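Local atomic coordinates of peptidase, M20/M25/M40 family (Staphylococcus aureus, PDB entry 4EWT), a protein that probably hydrolyses the amide bond of N-acyl amino acids or related substrates, as a manganese-binding amidohydrolase of the M20 peptidase family. Residues Tyr39-Val49 with Met112-Lys123; Pro136-Gly144 with Tyr293-Tyr301. All coordinates share one frame; numbering follows the deposited sequence.

Overall arrangement
Both interactions tie a catalytic-domain segment to another element, but at different depths. The centre of interaction 1 lies about 24 Å from the centre of the chain. It holds helix 34-43 and its following turn against helix 105-120, within one domain. A buried cluster of F43, Y44 and L113 gives way there to lysine-carboxylate bridges nearer the surface. The centre of interaction 2 lies about 8 Å from that of the chain. It sets the loop after strand 129-135, which carries a manganese ligand, against the link between strands 288-295 and 300-302. It is smaller, and rests mainly on one tyrosine bond to a backbone carbonyl. Interactions 1 and 2 do not touch; their nearest atoms are about 7 Å apart.

Interaction 1: Tyr39-Val49 with Met112-Lys123; sequences YIAEFYKGKDV and MLVLAETLAEMK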
# COMPACT_ATOMS: atom_id res chain seq x y z
N TYR A 39 -18.05 42.17 -29.50
CA TYR A 39 -17.02 42.54 -30.48
C TYR A 39 -17.07 41.70 -31.76
O TYR A 39 -16.85 42.21 -32.86
CB TYR A 39 -15.63 42.45 -29.84
CG TYR A 39 -14.49 42.74 -30.79
CD1 TYR A 39 -14.01 44.04 -30.95
CD2 TYR A 39 -13.88 41.72 -31.51
CE1 TYR A 39 -12.95 44.31 -31.82
CE2 TYR A 39 -12.83 41.98 -32.38
CZ TYR A 39 -12.37 43.27 -32.52
OH TYR A 39 -11.33 43.53 -33.38
N ILE A 40 -17.34 40.40 -31.60
CA ILE A 40 -17.43 39.47 -32.72
C ILE A 40 -18.65 39.77 -33.59
O ILE A 40 -18.55 39.82 -34.82
CB ILE A 40 -17.43 37.99 -32.23
CG1 ILE A 40 -16.05 37.61 -31.65
CG2 ILE A 40 -17.81 37.02 -33.35
CD1 ILE A 40 -16.07 36.39 -30.73
N ALA A 41 -19.81 39.97 -32.95
CA ALA A 41 -21.04 40.36 -33.67
C ALA A 41 -20.89 41.72 -34.35
O ALA A 41 -21.43 41.96 -35.44
CB ALA A 41 -22.24 40.36 -32.73
N GLU A 42 -20.16 42.63 -33.73
CA GLU A 42 -19.91 43.90 -34.35
C GLU A 42 -18.97 43.79 -35.51
O GLU A 42 -19.13 44.52 -36.44
CB GLU A 42 -19.39 44.92 -33.36
CG GLU A 42 -18.13 44.52 -32.76
CD GLU A 42 -16.94 45.37 -33.09
OE1 GLU A 42 -16.12 44.93 -33.92
OE2 GLU A 42 -16.79 46.43 -32.46
N PHE A 43 -18.00 42.89 -35.46
CA PHE A 43 -17.09 42.71 -36.60
C PHE A 43 -17.84 42.45 -37.91
O PHE A 43 -17.47 42.98 -38.97
CB PHE A 43 -16.07 41.60 -36.34
CG PHE A 43 -15.21 41.26 -37.54
CD1 PHE A 43 -14.00 41.93 -37.76
CD2 PHE A 43 -15.60 40.28 -38.45
CE1 PHE A 43 -13.21 41.62 -38.86
CE2 PHE A 43 -14.82 39.97 -39.56
CZ PHE A 43 -13.62 40.64 -39.77
N TYR A 44 -18.90 41.65 -37.85
CA TYR A 44 -19.64 41.29 -39.06
C TYR A 44 -20.61 42.36 -39.58
O TYR A 44 -21.27 42.14 -40.60
CB TYR A 44 -20.34 39.94 -38.89
CG TYR A 44 -19.37 38.78 -38.76
CD1 TYR A 44 -18.64 38.33 -39.86
CD2 TYR A 44 -19.17 38.15 -37.53
CE1 TYR A 44 -17.75 37.29 -39.75
CE2 TYR A 44 -18.28 37.09 -37.41
CZ TYR A 44 -17.58 36.67 -38.52
OH TYR A 44 -16.69 35.65 -38.44
N LYS A 45 -20.66 43.50 -38.93
CA LYS A 45 -21.47 44.62 -39.40
C LYS A 45 -20.92 45.14 -40.70
O LYS A 45 -19.75 45.36 -40.82
CB LYS A 45 -21.51 45.76 -38.39
CG LYS A 45 -22.08 45.43 -37.05
CD LYS A 45 -23.49 45.06 -37.10
CE LYS A 45 -24.17 45.49 -35.84
NZ LYS A 45 -25.50 44.90 -35.68
N GLY A 46 -21.79 45.29 -41.68
CA GLY A 46 -21.40 45.78 -43.01
C GLY A 46 -20.89 44.69 -43.93
O GLY A 46 -20.53 44.97 -45.08
N LYS A 47 -20.87 43.46 -43.43
CA LYS A 47 -20.42 42.30 -44.20
C LYS A 47 -21.58 41.38 -44.57
O LYS A 47 -22.57 41.31 -43.84
CB LYS A 47 -19.28 41.59 -43.47
CG LYS A 47 -18.05 42.49 -43.44
CD LYS A 47 -16.93 42.03 -42.55
CE LYS A 47 -16.09 43.26 -42.24
NZ LYS A 47 -15.00 43.02 -41.29
N ASP A 48 -21.46 40.72 -45.71
CA ASP A 48 -22.58 39.97 -46.30
C ASP A 48 -22.68 38.56 -45.74
O ASP A 48 -22.39 37.58 -46.42
CB ASP A 48 -22.48 39.96 -47.83
CG ASP A 48 -23.68 39.31 -48.51
OD1 ASP A 48 -24.80 39.28 -47.94
OD2 ASP A 48 -23.49 38.82 -49.65
N VAL A 49 -23.09 38.47 -44.48
CA VAL A 49 -23.32 37.19 -43.79
C VAL A 49 -24.60 37.28 -42.95
O VAL A 49 -25.07 38.38 -42.67
CB VAL A 49 -22.13 36.81 -42.88
CG1 VAL A 49 -20.84 36.65 -43.68
CG2 VAL A 49 -21.94 37.83 -41.75
N MET A 112 -10.17 33.49 -37.77
CA MET A 112 -11.51 33.10 -38.21
C MET A 112 -12.34 34.30 -38.66
O MET A 112 -13.07 34.22 -39.65
CB MET A 112 -12.25 32.33 -37.11
CG MET A 112 -13.60 31.78 -37.56
SD MET A 112 -13.45 30.54 -38.88
CE MET A 112 -12.94 29.12 -37.89
N LEU A 113 -12.25 35.41 -37.93
CA LEU A 113 -12.98 36.62 -38.33
C LEU A 113 -12.54 37.09 -39.71
O LEU A 113 -13.37 37.41 -40.56
CB LEU A 113 -12.83 37.75 -37.29
CG LEU A 113 -13.50 37.62 -35.92
CD1 LEU A 113 -13.01 38.74 -35.04
CD2 LEU A 113 -15.03 37.62 -35.99
N VAL A 114 -11.23 37.12 -39.94
CA VAL A 114 -10.67 37.57 -41.21
C VAL A 114 -10.90 36.55 -42.34
O VAL A 114 -11.13 36.93 -43.49
CB VAL A 114 -9.17 37.97 -41.07
CG1 VAL A 114 -8.58 38.39 -42.41
CG2 VAL A 114 -9.02 39.09 -40.05
N LEU A 115 -10.86 35.27 -42.02
CA LEU A 115 -11.18 34.24 -43.00
C LEU A 115 -12.65 34.31 -43.41
O LEU A 115 -12.97 34.15 -44.58
CB LEU A 115 -10.84 32.86 -42.47
CG LEU A 115 -11.31 31.67 -43.34
CD1 LEU A 115 -10.66 31.68 -44.71
CD2 LEU A 115 -11.02 30.36 -42.62
N ALA A 116 -13.53 34.53 -42.43
CA ALA A 116 -14.96 34.57 -42.69
C ALA A 116 -15.33 35.74 -43.60
O ALA A 116 -16.09 35.57 -44.56
CB ALA A 116 -15.74 34.64 -41.39
N GLU A 117 -14.78 36.92 -43.30
CA GLU A 117 -14.88 38.10 -44.15
C GLU A 117 -14.45 37.78 -45.58
O GLU A 117 -15.14 38.13 -46.55
CB GLU A 117 -14.02 39.23 -43.58
CG GLU A 117 -13.85 40.45 -44.51
CD GLU A 117 -12.89 41.48 -43.96
OE1 GLU A 117 -11.99 41.93 -44.70
OE2 GLU A 117 -13.03 41.85 -42.78
N THR A 118 -13.31 37.09 -45.69
CA THR A 118 -12.74 36.72 -46.98
C THR A 118 -13.62 35.73 -47.75
O THR A 118 -13.90 35.95 -48.92
CB THR A 118 -11.32 36.17 -46.83
OG1 THR A 118 -10.52 37.11 -46.10
CG2 THR A 118 -10.69 35.93 -48.19
N LEU A 119 -14.08 34.67 -47.08
CA LEU A 119 -14.98 33.70 -47.72
C LEU A 119 -16.28 34.36 -48.16
O LEU A 119 -16.87 33.96 -49.16
CB LEU A 119 -15.26 32.50 -46.80
CG LEU A 119 -14.11 31.54 -46.48
CD1 LEU A 119 -14.52 30.52 -45.43
CD2 LEU A 119 -13.60 30.82 -47.75
N ALA A 120 -16.72 35.38 -47.42
CA ALA A 120 -17.94 36.13 -47.74
C ALA A 120 -17.85 36.93 -49.05
O ALA A 120 -18.88 37.21 -49.68
CB ALA A 120 -18.32 37.06 -46.59
N GLU A 121 -16.64 37.29 -49.46
CA GLU A 121 -16.45 38.02 -50.71
C GLU A 121 -16.16 37.07 -51.88
O GLU A 121 -15.92 37.51 -53.00
CB GLU A 121 -15.40 39.14 -50.55
CG GLU A 121 -13.99 38.71 -50.29
CD GLU A 121 -13.18 39.73 -49.49
OE1 GLU A 121 -11.94 39.62 -49.48
OE2 GLU A 121 -13.79 40.63 -48.86
N MET A 122 -16.23 35.77 -51.60
CA MET A 122 -15.96 34.74 -52.59
C MET A 122 -17.11 33.76 -52.78
O MET A 122 -16.89 32.59 -53.12
CB MET A 122 -14.68 33.97 -52.22
CG MET A 122 -13.42 34.81 -52.19
SD MET A 122 -11.94 33.81 -51.91
CE MET A 122 -11.74 33.04 -53.52
N LYS A 123 -18.34 34.23 -52.58
CA LYS A 123 -19.52 33.37 -52.76
C LYS A 123 -19.61 32.81 -54.18
O LYS A 123 -20.26 31.79 -54.40
CB LYS A 123 -20.80 34.11 -52.38
CG LYS A 123 -20.90 34.45 -50.91
CD LYS A 123 -22.21 35.16 -50.60
CE LYS A 123 -22.35 35.45 -49.12
NZ LYS A 123 -23.70 36.01 -48.82
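E117 OE2 is gripped by two lysines, K47 across the contact and K15 of helix 13-25. K47 NZ is 2.7 Å from E117 OE2 and reaches it from above the carboxylate plane, 36° out of it. The same NZ lies over one face of the F43 ring, toward the rim. L113 takes the opposite face in a CH-pi contact, with its CB 3.8 Å from the centroid of the F43 ring. F43 has CG anti to the backbone N (chi1 173°), and this turns its ring toward helix 105-120. L113 CD2 fills the angle between F43 and Y44, 3.6 Å from Y44 CE2, and also meets I40 CG2. A116 CB sits at the edge of the Y44 ring, 3.3 Å from Y44 OH. Helices 34-43 and 105-120 run nearly parallel here, with short-segment axes 11.3 Å apart. Both also rest on H134 of the central sheet, through I40 and L113. Past the type II turn Y44-K47, K123 NZ bonds D48 O at 3.2 Å and forms a salt bridge with D48 OD2, in which the hydrogen bond is weak. The buried Y44 OH has no polar partner in the model, whereas E117, with lysines on both oxygens (K12 holds OE1), probably stays ionised.

Interaction 2: Pro136-Gly144 with Tyr293-Tyr301; sequences PAEEVPPGG and YNDDYPALY. With MN (manganese (II) ion), chain E.
Y297 reaches from its segment into the loop 136-144 and gives its hydroxyl proton to a backbone carbonyl, with Y297 OH 2.7 Å from E138 O. OH approaches from above the carbonyl plane, 47° out of it. The tyrosine has CG anti to its carbonyl carbon (chi1 -58°). Its chi2 of -11° is far from the more usual value near 90°, and the ring is turned to put E138 O and P142 O at its edge, near its plane. P142 O is 3.8 Å from Y297 CE1. G143 passes close to the hydroxyl, its CA 3.6 Å from Y297 OH. The peptide bond before P142 is cis, and the loop curls round the ring end.

D296 lies beside this ring. Its OD2 is over one face of Y297, toward the rim, and is salt-bridged to R185, which also makes a cation-pi contact with Y297. D296 OD1 lies 3.2 Å from P141 CB.

In the M20 fold, a metal-binding catalytic domain is joined to a second, smaller domain. Segment 293-301 leaves strand 288-295 of the smaller domain's sheet and probably belongs to the hinge.

Beyond Y297, two adjacent glutamates point to the metal. E139 OE2 binds manganese at 2.2 Å, alongside C103 and H362. E138 is bent at chi2, which carries its carboxylate near the manganese-bound water; that water is 2.4 Å from the metal ion. This placement is consistent with the general-base glutamate that precedes the metal-binding glutamate in M20 enzymes. D334 N bonds E138 OE2 and helps fix the carboxylate.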
# COMPACT_ATOMS: atom_id res chain seq x y z
N PRO A 136 -18.14 30.38 -27.05
CA PRO A 136 -17.69 30.74 -25.71
C PRO A 136 -17.49 29.50 -24.84
O PRO A 136 -17.77 28.38 -25.29
CB PRO A 136 -18.88 31.54 -25.17
CG PRO A 136 -20.05 30.89 -25.78
CD PRO A 136 -19.60 30.50 -27.18
N ALA A 137 -16.99 29.71 -23.63
CA ALA A 137 -17.10 28.73 -22.54
C ALA A 137 -16.47 27.36 -22.81
O ALA A 137 -16.89 26.36 -22.24
CB ALA A 137 -18.58 28.56 -22.15
N GLU A 138 -15.45 27.31 -23.66
CA GLU A 138 -14.75 26.05 -23.96
C GLU A 138 -14.04 25.49 -22.73
O GLU A 138 -14.00 24.28 -22.53
CB GLU A 138 -13.76 26.25 -25.13
CG GLU A 138 -13.09 24.97 -25.65
CD GLU A 138 -11.94 24.47 -24.79
OE1 GLU A 138 -11.21 25.31 -24.19
OE2 GLU A 138 -11.76 23.23 -24.70
N GLU A 139 -13.49 26.37 -21.90
CA GLU A 139 -12.54 25.98 -20.85
C GLU A 139 -13.11 25.36 -19.58
O GLU A 139 -12.42 24.60 -18.89
CB GLU A 139 -11.65 27.18 -20.48
CG GLU A 139 -10.76 27.65 -21.62
CD GLU A 139 -9.60 26.71 -21.91
OE1 GLU A 139 -9.56 25.58 -21.38
OE2 GLU A 139 -8.72 27.10 -22.71
N VAL A 140 -14.36 25.71 -19.27
CA VAL A 140 -14.97 25.31 -17.99
C VAL A 140 -16.24 24.50 -18.24
O VAL A 140 -17.13 24.97 -18.95
CB VAL A 140 -15.28 26.54 -17.09
CG1 VAL A 140 -15.69 26.09 -15.69
CG2 VAL A 140 -14.08 27.47 -17.01
N PRO A 141 -16.32 23.27 -17.68
CA PRO A 141 -17.54 22.46 -17.73
C PRO A 141 -18.76 23.25 -17.23
O PRO A 141 -18.62 24.03 -16.28
CB PRO A 141 -17.24 21.30 -16.78
CG PRO A 141 -15.75 21.18 -16.79
CD PRO A 141 -15.20 22.57 -17.01
N PRO A 142 -19.95 23.07 -17.84
CA PRO A 142 -20.31 22.12 -18.91
C PRO A 142 -19.82 22.51 -20.31
O PRO A 142 -19.96 21.72 -21.24
CB PRO A 142 -21.84 22.13 -18.86
CG PRO A 142 -22.18 23.51 -18.42
CD PRO A 142 -21.09 23.92 -17.47
N GLY A 143 -19.26 23.71 -20.45
CA GLY A 143 -18.70 24.15 -21.72
C GLY A 143 -19.69 24.86 -22.62
O GLY A 143 -20.87 24.97 -22.29
N GLY A 144 -19.21 25.33 -23.77
CA GLY A 144 -20.04 26.06 -24.72
C GLY A 144 -20.60 25.20 -25.85
O GLY A 144 -21.74 25.42 -26.29
N TYR A 293 -19.60 10.40 -9.27
CA TYR A 293 -18.73 10.23 -10.41
C TYR A 293 -19.38 10.94 -11.60
O TYR A 293 -20.44 10.53 -12.08
CB TYR A 293 -18.51 8.73 -10.68
CG TYR A 293 -17.30 8.45 -11.56
CD1 TYR A 293 -16.11 8.02 -11.00
CD2 TYR A 293 -17.36 8.65 -12.94
CE1 TYR A 293 -14.99 7.78 -11.80
CE2 TYR A 293 -16.24 8.42 -13.75
CZ TYR A 293 -15.07 7.98 -13.17
OH TYR A 293 -13.98 7.73 -13.96
N ASN A 294 -18.74 12.03 -12.05
CA ASN A 294 -19.34 12.93 -13.03
C ASN A 294 -18.55 12.91 -14.32
O ASN A 294 -17.42 13.40 -14.36
CB ASN A 294 -19.40 14.37 -12.49
CG ASN A 294 -20.31 14.52 -11.28
OD1 ASN A 294 -21.36 13.87 -11.17
ND2 ASN A 294 -19.92 15.39 -10.36
N ASP A 295 -19.14 12.32 -15.35
CA ASP A 295 -18.55 12.37 -16.68
C ASP A 295 -18.45 13.81 -17.15
O ASP A 295 -19.27 14.67 -16.80
CB ASP A 295 -19.36 11.54 -17.69
CG ASP A 295 -18.49 11.01 -18.81
OD1 ASP A 295 -17.27 10.86 -18.60
OD2 ASP A 295 -19.02 10.73 -19.92
N ASP A 296 -17.44 14.07 -17.96
CA ASP A 296 -17.21 15.41 -18.44
C ASP A 296 -16.79 15.19 -19.89
O ASP A 296 -17.09 14.14 -20.44
CB ASP A 296 -16.07 16.02 -17.64
CG ASP A 296 -15.89 17.46 -17.93
OD1 ASP A 296 -16.85 18.23 -17.69
OD2 ASP A 296 -14.79 17.81 -18.40
N TYR A 297 -16.08 16.14 -20.51
CA TYR A 297 -15.86 16.13 -21.96
C TYR A 297 -15.55 14.72 -22.47
O TYR A 297 -14.80 13.99 -21.82
CB TYR A 297 -14.76 17.12 -22.40
CG TYR A 297 -14.98 18.59 -22.03
CD1 TYR A 297 -16.20 19.06 -21.54
CD2 TYR A 297 -13.95 19.52 -22.20
CE1 TYR A 297 -16.39 20.40 -21.21
CE2 TYR A 297 -14.12 20.87 -21.88
CZ TYR A 297 -15.34 21.31 -21.38
OH TYR A 297 -15.52 22.64 -21.05
N PRO A 298 -16.15 14.32 -23.60
CA PRO A 298 -15.74 13.04 -24.19
C PRO A 298 -14.37 13.17 -24.86
O PRO A 298 -13.91 14.30 -25.11
CB PRO A 298 -16.83 12.76 -25.24
CG PRO A 298 -17.43 14.11 -25.56
CD PRO A 298 -17.32 14.91 -24.28
N ALA A 299 -13.71 12.05 -25.14
CA ALA A 299 -12.52 12.04 -25.97
C ALA A 299 -12.82 12.60 -27.36
O ALA A 299 -13.90 12.40 -27.91
CB ALA A 299 -11.96 10.63 -26.08
N LEU A 300 -11.85 13.31 -27.94
CA LEU A 300 -12.06 13.93 -29.24
C LEU A 300 -11.72 12.92 -30.33
O LEU A 300 -10.57 12.48 -30.45
CB LEU A 300 -11.20 15.17 -29.38
CG LEU A 300 -11.68 16.26 -30.33
CD1 LEU A 300 -10.78 17.47 -30.13
CD2 LEU A 300 -11.68 15.81 -31.78
N TYR A 301 -12.74 12.55 -31.09
CA TYR A 301 -12.59 11.56 -32.14
C TYR A 301 -12.57 12.23 -33.50
O TYR A 301 -13.58 12.77 -33.95
CB TYR A 301 -13.73 10.53 -32.06
CG TYR A 301 -13.55 9.39 -33.03
CD1 TYR A 301 -12.59 8.40 -32.78
CD2 TYR A 301 -14.33 9.30 -34.18
CE1 TYR A 301 -12.41 7.36 -33.66
CE2 TYR A 301 -14.15 8.25 -35.07
CZ TYR A 301 -13.18 7.28 -34.80
OH TYR A 301 -12.97 6.23 -35.66
MN MN E . -7.23 25.53 -22.89
O HOH W 1 -8.93 24.54 -24.32